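Local coordinates for A rubisco-like protein (Burkholderia fungorum, PDB 3NWR) that is of uncertain function but shares the fold of the rubisco large subunit and is probably a lyase related to it, at residues Ala35-Gly41 / Ser57-Val61; Phe142-Gly148 / Arg309-Asp314; Ile333-Arg337 / Asp369-Ser373; Thr396-Ala401 / Met418-Ala424. One frame throughout, in Å; residues are numbered along the deposited sequence. Where two conformers were deposited one is given.

Contact 1: residues Ala35-Gly41 / Ser57-Val61; sequences AGEQSSG and SRASV
Helix 27-37 ends at Glu37, and the chain turns through Gln38 to Gly41 beside the residues leading into strand 60-70. Nearest CA pairs are Ala35 with Ala59 (5.2 Å) and Ser40 with Arg58 (5.1 Å). Gly36 O closes the turn, accepting from Ser39 N at 3.1 Å and Gly41 N at 2.8 Å. Two serines, both with chi1 p, make the polar links. Ser39 OG donates to Ala35 O (2.7 Å) and accepts from Ala59 N (2.9 Å), so one hydroxyl ties the last helical turn to the residue just ahead of strand 60-70. Ser40 OG and Ser57 OG share a hydrogen bond of 3.0 Å. Apolar packing is small: Ala35 CB lies 4.2 Å from both Ala59 CB and Val61 CG2. The Arg58 side chain folds back over the helix end, with Gly36 CA against one guanidinium face (3.6 Å to CZ); NH1 donates to its neighbour Ala59 O at 2.9 Å, while NH2 bridges to Asp32. Asn171 and Val172 of the second subunit reach this corner. These are the two ends of the helix-to-second-strand connection of a ferredoxin-like beta-alpha-beta-beta-alpha-beta domain, the N-terminal domain of rubisco large subunits.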
loop_
_atom_site.group_PDB
_atom_site.type_symbol
_atom_site.label_atom_id
_atom_site.label_comp_id
_atom_site.label_asym_id
_atom_site.label_seq_id
_atom_site.Cartn_x
_atom_site.Cartn_y
_atom_site.Cartn_z
ATOM N N ALA A 35 7.538 3.264 -20.177
ATOM C CA ALA A 35 8.665 2.343 -20.246
ATOM C C ALA A 35 9.966 3.034 -19.846
ATOM O O ALA A 35 10.772 2.485 -19.084
ATOM C CB ALA A 35 8.782 1.760 -21.653
ATOM N N GLY A 36 10.167 4.243 -20.358
ATOM C CA GLY A 36 11.386 4.983 -20.088
ATOM C C GLY A 36 11.479 5.425 -18.644
ATOM O O GLY A 36 12.522 5.273 -18.001
ATOM N N GLU A 37 10.385 5.975 -18.129
ATOM C CA GLU A 37 10.384 6.496 -16.769
ATOM C C GLU A 37 10.629 5.411 -15.731
ATOM O O GLU A 37 11.252 5.668 -14.701
ATOM C CB GLU A 37 9.075 7.225 -16.473
ATOM C CG GLU A 37 8.981 8.557 -17.185
ATOM C CD GLU A 37 10.089 9.495 -16.751
ATOM O OE1 GLU A 37 10.090 9.886 -15.563
ATOM O OE2 GLU A 37 10.963 9.818 -17.586
ATOM N N GLN A 38 10.155 4.200 -16.010
ATOM C CA GLN A 38 10.286 3.091 -15.065
ATOM C C GLN A 38 11.567 2.294 -15.285
ATOM O O GLN A 38 11.781 1.259 -14.651
ATOM C CB GLN A 38 9.072 2.167 -15.141
ATOM C CG GLN A 38 7.750 2.846 -14.779
ATOM C CD GLN A 38 7.819 3.624 -13.475
ATOM O OE1 GLN A 38 7.832 4.859 -13.476
ATOM N NE2 GLN A 38 7.861 2.908 -12.359
ATOM N N SER A 39 12.414 2.781 -16.181
ATOM C CA SER A 39 13.713 2.165 -16.402
ATOM C C SER A 39 14.776 3.236 -16.629
ATOM O O SER A 39 14.936 4.122 -15.792
ATOM C CB SER A 39 13.665 1.123 -17.527
ATOM O OG SER A 39 13.352 1.705 -18.781
ATOM N N SER A 40 15.482 3.177 -17.752
ATOM C CA SER A 40 16.626 4.073 -17.975
ATOM C C SER A 40 16.371 5.256 -18.923
ATOM O O SER A 40 17.320 5.837 -19.464
ATOM C CB SER A 40 17.810 3.276 -18.502
ATOM O OG SER A 40 17.453 2.602 -19.694
ATOM N N GLY A 41 15.106 5.609 -19.122
ATOM C CA GLY A 41 14.754 6.755 -19.947
ATOM C C GLY A 41 15.192 6.593 -21.390
ATOM O O GLY A 41 16.068 7.325 -21.864
ATOM N N SER A 57 19.190 -2.113 -20.008
ATOM C CA SER A 57 18.413 -1.451 -18.961
ATOM C C SER A 57 17.128 -0.760 -19.403
ATOM O O SER A 57 16.330 -0.359 -18.562
ATOM C CB SER A 57 19.284 -0.429 -18.233
ATOM O OG SER A 57 19.618 0.654 -19.091
ATOM N N ARG A 58 16.921 -0.589 -20.701
ATOM C CA ARG A 58 15.735 0.134 -21.148
ATOM C C ARG A 58 14.557 -0.819 -21.350
ATOM O O ARG A 58 14.652 -1.787 -22.114
ATOM C CB ARG A 58 16.044 0.934 -22.425
ATOM C CG ARG A 58 14.867 1.698 -23.036
ATOM C CD ARG A 58 14.259 2.683 -22.048
ATOM N NE ARG A 58 13.709 3.872 -22.703
ATOM C CZ ARG A 58 12.544 3.920 -23.343
ATOM N NH1 ARG A 58 11.775 2.838 -23.431
ATOM N NH2 ARG A 58 12.145 5.058 -23.896
ATOM N N ALA A 59 13.463 -0.571 -20.631
ATOM C CA ALA A 59 12.231 -1.335 -20.832
ATOM C C ALA A 59 11.645 -1.003 -22.202
ATOM O O ALA A 59 11.909 0.064 -22.753
ATOM C CB ALA A 59 11.220 -1.025 -19.732
ATOM N N SER A 60 10.851 -1.909 -22.755
ATOM C CA SER A 60 10.263 -1.660 -24.064
ATOM C C SER A 60 8.777 -1.973 -24.101
ATOM O O SER A 60 8.261 -2.723 -23.269
ATOM C CB SER A 60 10.988 -2.466 -25.141
ATOM O OG SER A 60 10.914 -3.846 -24.856
ATOM N N VAL A 61 8.099 -1.382 -25.075
ATOM C CA VAL A 61 6.679 -1.613 -25.281
ATOM C C VAL A 61 6.523 -2.755 -26.277
ATOM O O VAL A 61 6.963 -2.647 -27.425
ATOM C CB VAL A 61 5.992 -0.355 -25.823
ATOM C CG1 VAL A 61 4.512 -0.610 -26.015
ATOM C CG2 VAL A 61 6.225 0.825 -24.881
#

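Contact 2: residues Phe142-Gly148 / Arg309-Asp314; sequences FELPRHG and RLSGVD
This is a buried loop-to-loop contact at the N-terminal end of the barrel strands, where the linker after helix 136-139 runs beside the turn between helix 301-309 and strand 315-319. The two segments run in the same direction: Pro145 CA lies 4.4 Å from Gly312 CA, and Gly148 CA 4.4 Å from Asp314 CA. A type I turn from Arg309 to Gly312, closed by Gly312 N to Arg309 O at 3.0 Å, presents Leu310 O, which accepts a hydrogen bond from Glu143 N at 3.0 Å. Gly312 has phi 94°, and a CB there would collide with Glu143 CB as well as with its own backbone; the missing side chain lets the linker pass close. Pro145 CA then makes a nearly straight CA-H...O contact to Gly312 O (3.5 Å). At one end, Leu310 CD1 sits over the face of the Phe142 ring, 4.2 Å from its centroid, a CH-pi contact with chi1 m on both residues. At the other, Asp314 (chi1 m) turns OD1 to the backbone and accepts from His147 N and Gly148 N, both at 2.9 Å, just ahead of helix 148-156. Asp314 OD2 pairs with Arg274 and takes a hydrogen bond from Leu281 N. Around it, helix 267-276 brings Arg274 to Asp314 and Glu143, and Leu107 of helix 107-114 packs on Phe142 and Leu310.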
loop_
_atom_site.group_PDB
_atom_site.type_symbol
_atom_site.label_atom_id
_atom_site.label_comp_id
_atom_site.label_asym_id
_atom_site.label_seq_id
_atom_site.Cartn_x
_atom_site.Cartn_y
_atom_site.Cartn_z
ATOM N N PHE A 142 12.443 -15.652 -5.064
ATOM C CA PHE A 142 11.641 -15.090 -3.981
ATOM C C PHE A 142 11.211 -16.206 -3.032
ATOM O O PHE A 142 11.911 -17.210 -2.908
ATOM C CB PHE A 142 10.457 -14.313 -4.563
ATOM C CG PHE A 142 10.878 -13.151 -5.430
ATOM C CD1 PHE A 142 10.972 -11.874 -4.901
ATOM C CD2 PHE A 142 11.205 -13.343 -6.761
ATOM C CE1 PHE A 142 11.365 -10.797 -5.695
ATOM C CE2 PHE A 142 11.601 -12.274 -7.573
ATOM C CZ PHE A 142 11.681 -10.993 -7.035
ATOM N N GLU A 143 10.086 -16.039 -2.348
ATOM C CA GLU A 143 9.646 -17.051 -1.403
ATOM C C GLU A 143 8.464 -17.848 -1.928
ATOM O O GLU A 143 7.542 -17.287 -2.517
ATOM C CB GLU A 143 9.289 -16.405 -0.062
ATOM C CG GLU A 143 10.503 -15.847 0.680
ATOM C CD GLU A 143 11.421 -16.954 1.185
ATOM O OE1 GLU A 143 10.915 -18.046 1.493
ATOM O OE2 GLU A 143 12.646 -16.734 1.276
ATOM N N LEU A 144 8.498 -19.159 -1.692
ATOM C CA LEU A 144 7.376 -20.037 -1.999
ATOM C C LEU A 144 6.467 -20.160 -0.785
ATOM O O LEU A 144 6.913 -19.982 0.346
ATOM C CB LEU A 144 7.904 -21.428 -2.358
ATOM C CG LEU A 144 8.734 -21.501 -3.636
ATOM C CD1 LEU A 144 9.453 -22.847 -3.720
ATOM C CD2 LEU A 144 7.849 -21.283 -4.849
ATOM N N PRO A 145 5.191 -20.493 -1.015
ATOM C CA PRO A 145 4.334 -20.801 0.131
ATOM C C PRO A 145 4.916 -22.002 0.876
ATOM O O PRO A 145 5.286 -23.002 0.249
ATOM C CB PRO A 145 2.990 -21.169 -0.502
ATOM C CG PRO A 145 3.255 -21.375 -1.953
ATOM C CD PRO A 145 4.518 -20.683 -2.311
ATOM N N ARG A 146 5.022 -21.893 2.194
ATOM C CA ARG A 146 5.532 -22.988 3.008
ATOM C C ARG A 146 4.537 -24.153 3.049
ATOM O O ARG A 146 4.932 -25.327 3.098
ATOM C CB ARG A 146 5.794 -22.477 4.423
ATOM C CG ARG A 146 6.661 -23.373 5.252
ATOM C CD ARG A 146 6.893 -22.775 6.634
ATOM N NE ARG A 146 7.804 -21.631 6.639
ATOM C CZ ARG A 146 9.108 -21.720 6.893
ATOM N NH1 ARG A 146 9.650 -22.905 7.140
ATOM N NH2 ARG A 146 9.876 -20.631 6.904
ATOM N N HIS A 147 3.247 -23.820 3.028
ATOM C CA HIS A 147 2.176 -24.794 3.224
ATOM C C HIS A 147 1.163 -24.830 2.094
ATOM O O HIS A 147 0.753 -25.907 1.653
ATOM C CB HIS A 147 1.443 -24.504 4.531
ATOM C CG HIS A 147 2.303 -24.683 5.739
ATOM N ND1 HIS A 147 2.707 -25.925 6.183
ATOM C CD2 HIS A 147 2.874 -23.779 6.568
ATOM C CE1 HIS A 147 3.474 -25.778 7.250
ATOM N NE2 HIS A 147 3.595 -24.485 7.502
ATOM N N GLY A 148 0.737 -23.654 1.647
ATOM C CA GLY A 148 -0.289 -23.552 0.622
ATOM C C GLY A 148 -1.493 -24.427 0.916
ATOM O O GLY A 148 -1.948 -24.533 2.061
ATOM N N ARG A 309 2.289 -13.170 -3.702
ATOM C CA ARG A 309 2.723 -14.557 -3.627
ATOM C C ARG A 309 4.251 -14.677 -3.580
ATOM O O ARG A 309 4.782 -15.641 -3.025
ATOM C CB ARG A 309 2.103 -15.358 -4.766
ATOM C CG ARG A 309 0.666 -15.745 -4.446
ATOM C CD ARG A 309 -0.098 -16.251 -5.657
ATOM N NE ARG A 309 0.436 -17.507 -6.172
ATOM C CZ ARG A 309 -0.113 -18.165 -7.186
ATOM N NH1 ARG A 309 0.422 -19.306 -7.609
ATOM N NH2 ARG A 309 -1.206 -17.676 -7.776
ATOM N N LEU A 310 4.957 -13.690 -4.122
ATOM C CA LEU A 310 6.421 -13.684 -4.032
ATOM C C LEU A 310 6.924 -13.538 -2.594
ATOM O O LEU A 310 8.089 -13.841 -2.310
ATOM C CB LEU A 310 7.040 -12.601 -4.925
ATOM C CG LEU A 310 6.721 -12.728 -6.420
ATOM C CD1 LEU A 310 7.274 -11.535 -7.204
ATOM C CD2 LEU A 310 7.266 -14.038 -6.991
ATOM N N SER A 311 6.069 -13.070 -1.686
ATOM C CA SER A 311 6.466 -12.976 -0.275
ATOM C C SER A 311 6.258 -14.283 0.477
ATOM O O SER A 311 6.669 -14.418 1.632
ATOM C CB SER A 311 5.712 -11.858 0.446
ATOM O OG SER A 311 4.359 -12.220 0.656
ATOM N N GLY A 312 5.596 -15.244 -0.159
ATOM C CA GLY A 312 5.461 -16.565 0.430
ATOM C C GLY A 312 4.195 -16.815 1.230
ATOM O O GLY A 312 4.101 -17.812 1.958
ATOM N N VAL A 313 3.207 -15.928 1.100
ATOM C CA VAL A 313 1.929 -16.148 1.779
ATOM C C VAL A 313 1.266 -17.463 1.335
ATOM O O VAL A 313 1.480 -17.930 0.215
ATOM C CB VAL A 313 0.954 -14.978 1.574
ATOM C CG1 VAL A 313 1.553 -13.695 2.153
ATOM C CG2 VAL A 313 0.622 -14.801 0.093
ATOM N N ASP A 314 0.449 -18.040 2.213
ATOM C CA ASP A 314 -0.156 -19.345 1.962
ATOM C C ASP A 314 -1.613 -19.258 1.527
ATOM O O ASP A 314 -2.095 -20.135 0.812
ATOM C CB ASP A 314 -0.073 -20.190 3.232
ATOM C CG ASP A 314 1.336 -20.596 3.558
ATOM O OD1 ASP A 314 1.946 -21.284 2.716
ATOM O OD2 ASP A 314 1.836 -20.228 4.647
#

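Contact 3: residues Ile333-Arg337 / Asp369-Ser373; sequences IESAR and DAVRS. With GOL (glycerol), chain I.
Two arginines crowd together: Arg337 NH2 stands 3.6 Å from Arg372 NH2, over one face of the Arg372 guanidinium. A glycerol, probably from the crystallisation liquor, bridges them from the side through O2, which accepts from Arg337 NH2 at 2.8 Å and, weakly, from Arg372 NH2 at 2.8 Å. Arg337 leaves helix 329-340 with chi1 m and is otherwise extended, so that its NE reaches Ala370 O at 2.9 Å; NH2 adds a weak bond to the same oxygen at 3.3 Å. Arg372, the first residue beyond helix 364-371, has phi 65°, and its side chain folds back to give NE to Asp369 O at 2.8 Å. Carbonyls of the last turn serve both side chains. Alongside runs a thin apolar seam, Ile333 CG1 to Ala370 CB at 3.8 Å and Ala336 CB to Val371 CG2 at 4.4 Å, with CA atoms 5.5 Å apart at Ile333 and Ala370. Ala336 and Val371 rest on Phe355 of strand 352-355, as expected for successive outer helices of an alpha/beta barrel.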
loop_
_atom_site.group_PDB
_atom_site.type_symbol
_atom_site.label_atom_id
_atom_site.label_comp_id
_atom_site.label_asym_id
_atom_site.label_seq_id
_atom_site.Cartn_x
_atom_site.Cartn_y
_atom_site.Cartn_z
ATOM N N ILE A 333 -14.514 -14.683 -9.140
ATOM C CA ILE A 333 -14.198 -15.909 -9.857
ATOM C C ILE A 333 -12.782 -15.875 -10.430
ATOM O O ILE A 333 -12.003 -16.804 -10.230
ATOM C CB ILE A 333 -15.212 -16.167 -10.984
ATOM C CG1 ILE A 333 -16.589 -16.443 -10.380
ATOM C CG2 ILE A 333 -14.767 -17.346 -11.840
ATOM C CD1 ILE A 333 -17.710 -16.443 -11.398
ATOM N N GLU A 334 -12.444 -14.788 -11.121
ATOM C CA GLU A 334 -11.126 -14.677 -11.730
ATOM C C GLU A 334 -10.030 -14.682 -10.659
ATOM O O GLU A 334 -8.962 -15.274 -10.847
ATOM C CB GLU A 334 -11.030 -13.409 -12.585
ATOM C CG GLU A 334 -9.667 -13.220 -13.244
ATOM C CD GLU A 334 -9.614 -12.004 -14.152
ATOM O OE1 GLU A 334 -10.692 -11.481 -14.510
ATOM O OE2 GLU A 334 -8.494 -11.574 -14.512
ATOM N N SER A 335 -10.308 -14.031 -9.533
ATOM C CA SER A 335 -9.317 -13.930 -8.459
ATOM C C SER A 335 -9.068 -15.300 -7.826
ATOM O O SER A 335 -7.922 -15.677 -7.555
ATOM C CB SER A 335 -9.768 -12.901 -7.417
ATOM O OG SER A 335 -9.851 -11.600 -7.997
ATOM N N ALA A 336 -10.137 -16.059 -7.616
ATOM C CA ALA A 336 -9.997 -17.419 -7.115
ATOM C C ALA A 336 -9.169 -18.255 -8.084
ATOM O O ALA A 336 -8.264 -18.990 -7.684
ATOM C CB ALA A 336 -11.359 -18.053 -6.903
ATOM N N ARG A 337 -9.457 -18.119 -9.372
ATOM C CA ARG A 337 -8.729 -18.887 -10.365
ATOM C C ARG A 337 -7.253 -18.493 -10.420
ATOM O O ARG A 337 -6.381 -19.346 -10.629
ATOM C CB ARG A 337 -9.433 -18.795 -11.721
ATOM C CG ARG A 337 -10.768 -19.528 -11.676
ATOM C CD ARG A 337 -11.552 -19.451 -12.974
ATOM N NE ARG A 337 -12.756 -20.268 -12.873
ATOM C CZ ARG A 337 -13.743 -20.265 -13.760
ATOM N NH1 ARG A 337 -13.683 -19.474 -14.826
ATOM N NH2 ARG A 337 -14.797 -21.050 -13.576
ATOM N N ASP A 369 -18.455 -24.182 -8.456
ATOM C CA ASP A 369 -18.364 -24.038 -9.904
ATOM C C ASP A 369 -17.284 -23.032 -10.322
ATOM O O ASP A 369 -16.672 -23.181 -11.374
ATOM C CB ASP A 369 -19.736 -23.686 -10.486
ATOM C CG ASP A 369 -20.719 -24.843 -10.395
ATOM O OD1 ASP A 369 -20.275 -25.998 -10.201
ATOM O OD2 ASP A 369 -21.939 -24.608 -10.520
ATOM N N ALA A 370 -17.029 -22.032 -9.486
ATOM C CA ALA A 370 -15.933 -21.090 -9.739
ATOM C C ALA A 370 -14.558 -21.753 -9.625
ATOM O O ALA A 370 -13.705 -21.581 -10.496
ATOM C CB ALA A 370 -16.017 -19.888 -8.794
ATOM N N VAL A 371 -14.345 -22.507 -8.551
ATOM C CA VAL A 371 -13.035 -23.093 -8.266
ATOM C C VAL A 371 -12.765 -24.362 -9.083
ATOM O O VAL A 371 -11.627 -24.627 -9.471
ATOM C CB VAL A 371 -12.882 -23.392 -6.757
ATOM C CG1 VAL A 371 -11.573 -24.137 -6.464
ATOM C CG2 VAL A 371 -12.957 -22.088 -5.945
ATOM N N ARG A 372 -13.815 -25.132 -9.352
ATOM C CA ARG A 372 -13.686 -26.419 -10.043
ATOM C C ARG A 372 -12.896 -27.438 -9.219
ATOM O O ARG A 372 -12.317 -28.380 -9.765
ATOM C CB ARG A 372 -13.062 -26.258 -11.435
ATOM C CG ARG A 372 -13.820 -25.315 -12.364
ATOM C CD ARG A 372 -15.185 -25.874 -12.773
ATOM N NE ARG A 372 -15.943 -24.878 -13.532
ATOM C CZ ARG A 372 -15.725 -24.595 -14.813
ATOM N NH1 ARG A 372 -14.782 -25.243 -15.487
ATOM N NH2 ARG A 372 -16.448 -23.663 -15.426
ATOM N N SER A 373 -12.883 -27.237 -7.903
ATOM C CA SER A 373 -12.329 -28.201 -6.954
ATOM C C SER A 373 -12.807 -27.818 -5.565
ATOM O O SER A 373 -13.550 -26.852 -5.410
ATOM C CB SER A 373 -10.800 -28.200 -6.983
ATOM O OG SER A 373 -10.286 -27.181 -6.135
HETATM C C1 GOL I . -18.335 -19.962 -12.984
HETATM O O1 GOL I . -19.454 -20.776 -12.708
HETATM C C2 GOL I . -18.101 -19.947 -14.490
HETATM O O2 GOL I . -17.260 -21.021 -14.850
HETATM C C3 GOL I . -17.463 -18.629 -14.909
HETATM O O3 GOL I . -18.388 -17.584 -14.710
#

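Contact 4: residues Thr396-Ala401 / Met418-Ala424; sequences TSVRQA and MPELRRA. With SO4 (sulfate ion), chain C.
Gln400 carries the polar side of this helix crossing, at 101° between N-to-C directions and 7.8 Å between axes. With chi1 m and chi2 t, it accepts at OE1 from Leu421 N (2.8 Å) and donates NE2 to Glu420 OE1 (3.0 Å). Leu421 N belongs to the first turn of helix 419-427, whose N-cap residue, Met418, has no side-chain acceptor; the neighbouring helix supplies one instead. Glu420 OE2 takes a weak bond from a water (3.3 Å) that also donates to Thr396 OG1 (2.9 Å). The hydroxyls of Thr396 and Ser397 bond to Ala392 O and Gly394 O, within their own helix. Ser397 centres the packing: its CA is 4.2 Å from Leu421 CA, its CB 3.7 Å from Ala424 CB. Arg399 NH1 and NH2 donate to O4 (2.9 Å) and O1 (3.1 Å) of a sulfate, probably from the crystallisation liquor, which Arg161 and Arg228 also hold. A C-terminal helix thus crosses the last barrel helix, part of the helical extension of a rubisco-type barrel.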
loop_
_atom_site.group_PDB
_atom_site.type_symbol
_atom_site.label_atom_id
_atom_site.label_comp_id
_atom_site.label_asym_id
_atom_site.label_seq_id
_atom_site.Cartn_x
_atom_site.Cartn_y
_atom_site.Cartn_z
ATOM N N THR A 396 -23.420 -27.461 10.051
ATOM C CA THR A 396 -23.922 -28.648 9.382
ATOM C C THR A 396 -24.614 -28.298 8.068
ATOM O O THR A 396 -24.444 -29.000 7.076
ATOM C CB THR A 396 -24.857 -29.437 10.305
ATOM O OG1 THR A 396 -24.090 -29.910 11.422
ATOM C CG2 THR A 396 -25.471 -30.638 9.572
ATOM N N SER A 397 -25.372 -27.206 8.049
ATOM C CA SER A 397 -26.032 -26.797 6.809
ATOM C C SER A 397 -25.002 -26.525 5.711
ATOM O O SER A 397 -25.203 -26.874 4.546
ATOM C CB SER A 397 -26.942 -25.579 7.027
ATOM O OG SER A 397 -26.219 -24.369 7.182
ATOM N N VAL A 398 -23.885 -25.914 6.080
ATOM C CA VAL A 398 -22.846 -25.622 5.103
ATOM C C VAL A 398 -22.147 -26.903 4.644
ATOM O O VAL A 398 -21.896 -27.087 3.448
ATOM C CB VAL A 398 -21.836 -24.608 5.681
ATOM C CG1 VAL A 398 -20.595 -24.505 4.804
ATOM C CG2 VAL A 398 -22.512 -23.238 5.838
ATOM N N ARG A 399 -21.855 -27.799 5.591
ATOM C CA ARG A 399 -21.246 -29.085 5.255
ATOM C C ARG A 399 -22.168 -29.921 4.354
ATOM O O ARG A 399 -21.707 -30.589 3.431
ATOM C CB ARG A 399 -20.893 -29.860 6.526
ATOM C CG ARG A 399 -19.721 -29.267 7.308
ATOM C CD ARG A 399 -18.393 -29.577 6.610
ATOM N NE ARG A 399 -18.137 -31.009 6.619
ATOM C CZ ARG A 399 -17.598 -31.666 7.641
ATOM N NH1 ARG A 399 -17.226 -31.004 8.734
ATOM N NH2 ARG A 399 -17.423 -32.984 7.569
ATOM N N GLN A 400 -23.465 -29.871 4.632
ATOM C CA GLN A 400 -24.448 -30.577 3.800
ATOM C C GLN A 400 -24.512 -29.994 2.388
ATOM O O GLN A 400 -24.614 -30.733 1.404
ATOM C CB GLN A 400 -25.824 -30.540 4.461
ATOM C CG GLN A 400 -25.949 -31.506 5.629
ATOM C CD GLN A 400 -27.202 -31.275 6.451
ATOM O OE1 GLN A 400 -27.890 -30.267 6.291
ATOM N NE2 GLN A 400 -27.497 -32.212 7.355
ATOM N N ALA A 401 -24.429 -28.669 2.280
ATOM C CA ALA A 401 -24.369 -28.033 0.967
ATOM C C ALA A 401 -23.146 -28.515 0.185
ATOM O O ALA A 401 -23.237 -28.825 -1.001
ATOM C CB ALA A 401 -24.357 -26.513 1.103
ATOM N N MET A 418 -32.127 -33.531 4.226
ATOM C CA MET A 418 -31.160 -32.889 5.130
ATOM C C MET A 418 -31.738 -31.662 5.828
ATOM O O MET A 418 -31.745 -30.565 5.268
ATOM C CB MET A 418 -29.921 -32.476 4.328
ATOM C CG MET A 418 -29.185 -33.644 3.693
ATOM S SD MET A 418 -28.225 -34.588 4.888
ATOM C CE MET A 418 -28.067 -36.156 4.028
ATOM N N PRO A 419 -32.211 -31.839 7.070
ATOM C CA PRO A 419 -32.997 -30.830 7.789
ATOM C C PRO A 419 -32.259 -29.516 8.023
ATOM O O PRO A 419 -32.848 -28.448 7.864
ATOM C CB PRO A 419 -33.303 -31.515 9.125
ATOM C CG PRO A 419 -33.223 -32.965 8.830
ATOM C CD PRO A 419 -32.139 -33.110 7.810
ATOM N N GLU A 420 -30.986 -29.592 8.392
ATOM C CA GLU A 420 -30.218 -28.386 8.669
ATOM C C GLU A 420 -30.117 -27.516 7.420
ATOM O O GLU A 420 -30.331 -26.304 7.474
ATOM C CB GLU A 420 -28.826 -28.756 9.187
ATOM C CG GLU A 420 -28.821 -29.323 10.605
ATOM C CD GLU A 420 -29.042 -30.831 10.661
ATOM O OE1 GLU A 420 -29.346 -31.456 9.622
ATOM O OE2 GLU A 420 -28.903 -31.397 11.766
ATOM N N LEU A 421 -29.791 -28.150 6.301
ATOM C CA LEU A 421 -29.743 -27.476 5.004
ATOM C C LEU A 421 -31.103 -26.898 4.600
ATOM O O LEU A 421 -31.212 -25.740 4.186
ATOM C CB LEU A 421 -29.243 -28.447 3.933
ATOM C CG LEU A 421 -29.194 -27.912 2.503
ATOM C CD1 LEU A 421 -28.289 -26.665 2.423
ATOM C CD2 LEU A 421 -28.708 -28.987 1.555
ATOM N N ARG A 422 -32.150 -27.710 4.725
ATOM C CA ARG A 422 -33.497 -27.267 4.367
ATOM C C ARG A 422 -33.892 -26.029 5.175
ATOM O O ARG A 422 -34.411 -25.045 4.630
ATOM C CB ARG A 422 -34.500 -28.403 4.590
ATOM C CG ARG A 422 -35.876 -28.147 3.989
ATOM C CD ARG A 422 -36.725 -29.412 4.033
ATOM N NE ARG A 422 -36.980 -29.866 5.400
ATOM C CZ ARG A 422 -36.493 -30.987 5.933
ATOM N NH1 ARG A 422 -35.703 -31.794 5.226
ATOM N NH2 ARG A 422 -36.798 -31.307 7.186
ATOM N N ARG A 423 -33.619 -26.068 6.476
ATOM C CA ARG A 423 -33.916 -24.939 7.354
ATOM C C ARG A 423 -33.115 -23.689 6.979
ATOM O O ARG A 423 -33.617 -22.575 7.034
ATOM C CB ARG A 423 -33.646 -25.323 8.811
ATOM C CG ARG A 423 -34.622 -26.334 9.376
ATOM C CD ARG A 423 -35.963 -25.682 9.637
ATOM N NE ARG A 423 -35.865 -24.632 10.650
ATOM C CZ ARG A 423 -36.116 -24.816 11.942
ATOM N NH1 ARG A 423 -36.482 -26.012 12.382
ATOM N NH2 ARG A 423 -36.004 -23.804 12.794
ATOM N N ALA A 424 -31.858 -23.880 6.594
ATOM C CA ALA A 424 -31.027 -22.762 6.172
ATOM C C ALA A 424 -31.591 -22.107 4.915
ATOM O O ALA A 424 -31.693 -20.883 4.829
ATOM C CB ALA A 424 -29.604 -23.236 5.926
HETATM S S SO4 C . -14.881 -33.496 10.376
HETATM O O1 SO4 C . -16.055 -34.275 10.001
HETATM O O2 SO4 C . -13.901 -33.563 9.296
HETATM O O3 SO4 C . -14.308 -34.046 11.604
HETATM O O4 SO4 C . -15.282 -32.111 10.592
HETATM O O HOH W 1 -26.198 -30.246 13.333
#

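Overall arrangement
Contact 1 belongs to the N-terminal domain, and contacts 3 and 4 to the catalytic barrel; contact 2 joins the linker between the two to the barrel at the N-terminal ends of its strands. Contacts 1 and 4 lie on opposite sides of the chain's centre, with centres about 57 Å apart. Contacts 2 and 3 come closest, about 6 Å between nearest atoms without touching, and contacts 3 and 4 follow at about 10 Å. None includes Lys195, whose NZ is carboxylated as in activated rubisco, where that group binds magnesium. Contact 1 alone meets the second subunit, consistent with rubisco, whose active site is completed by the N-terminal domain of the partner chain.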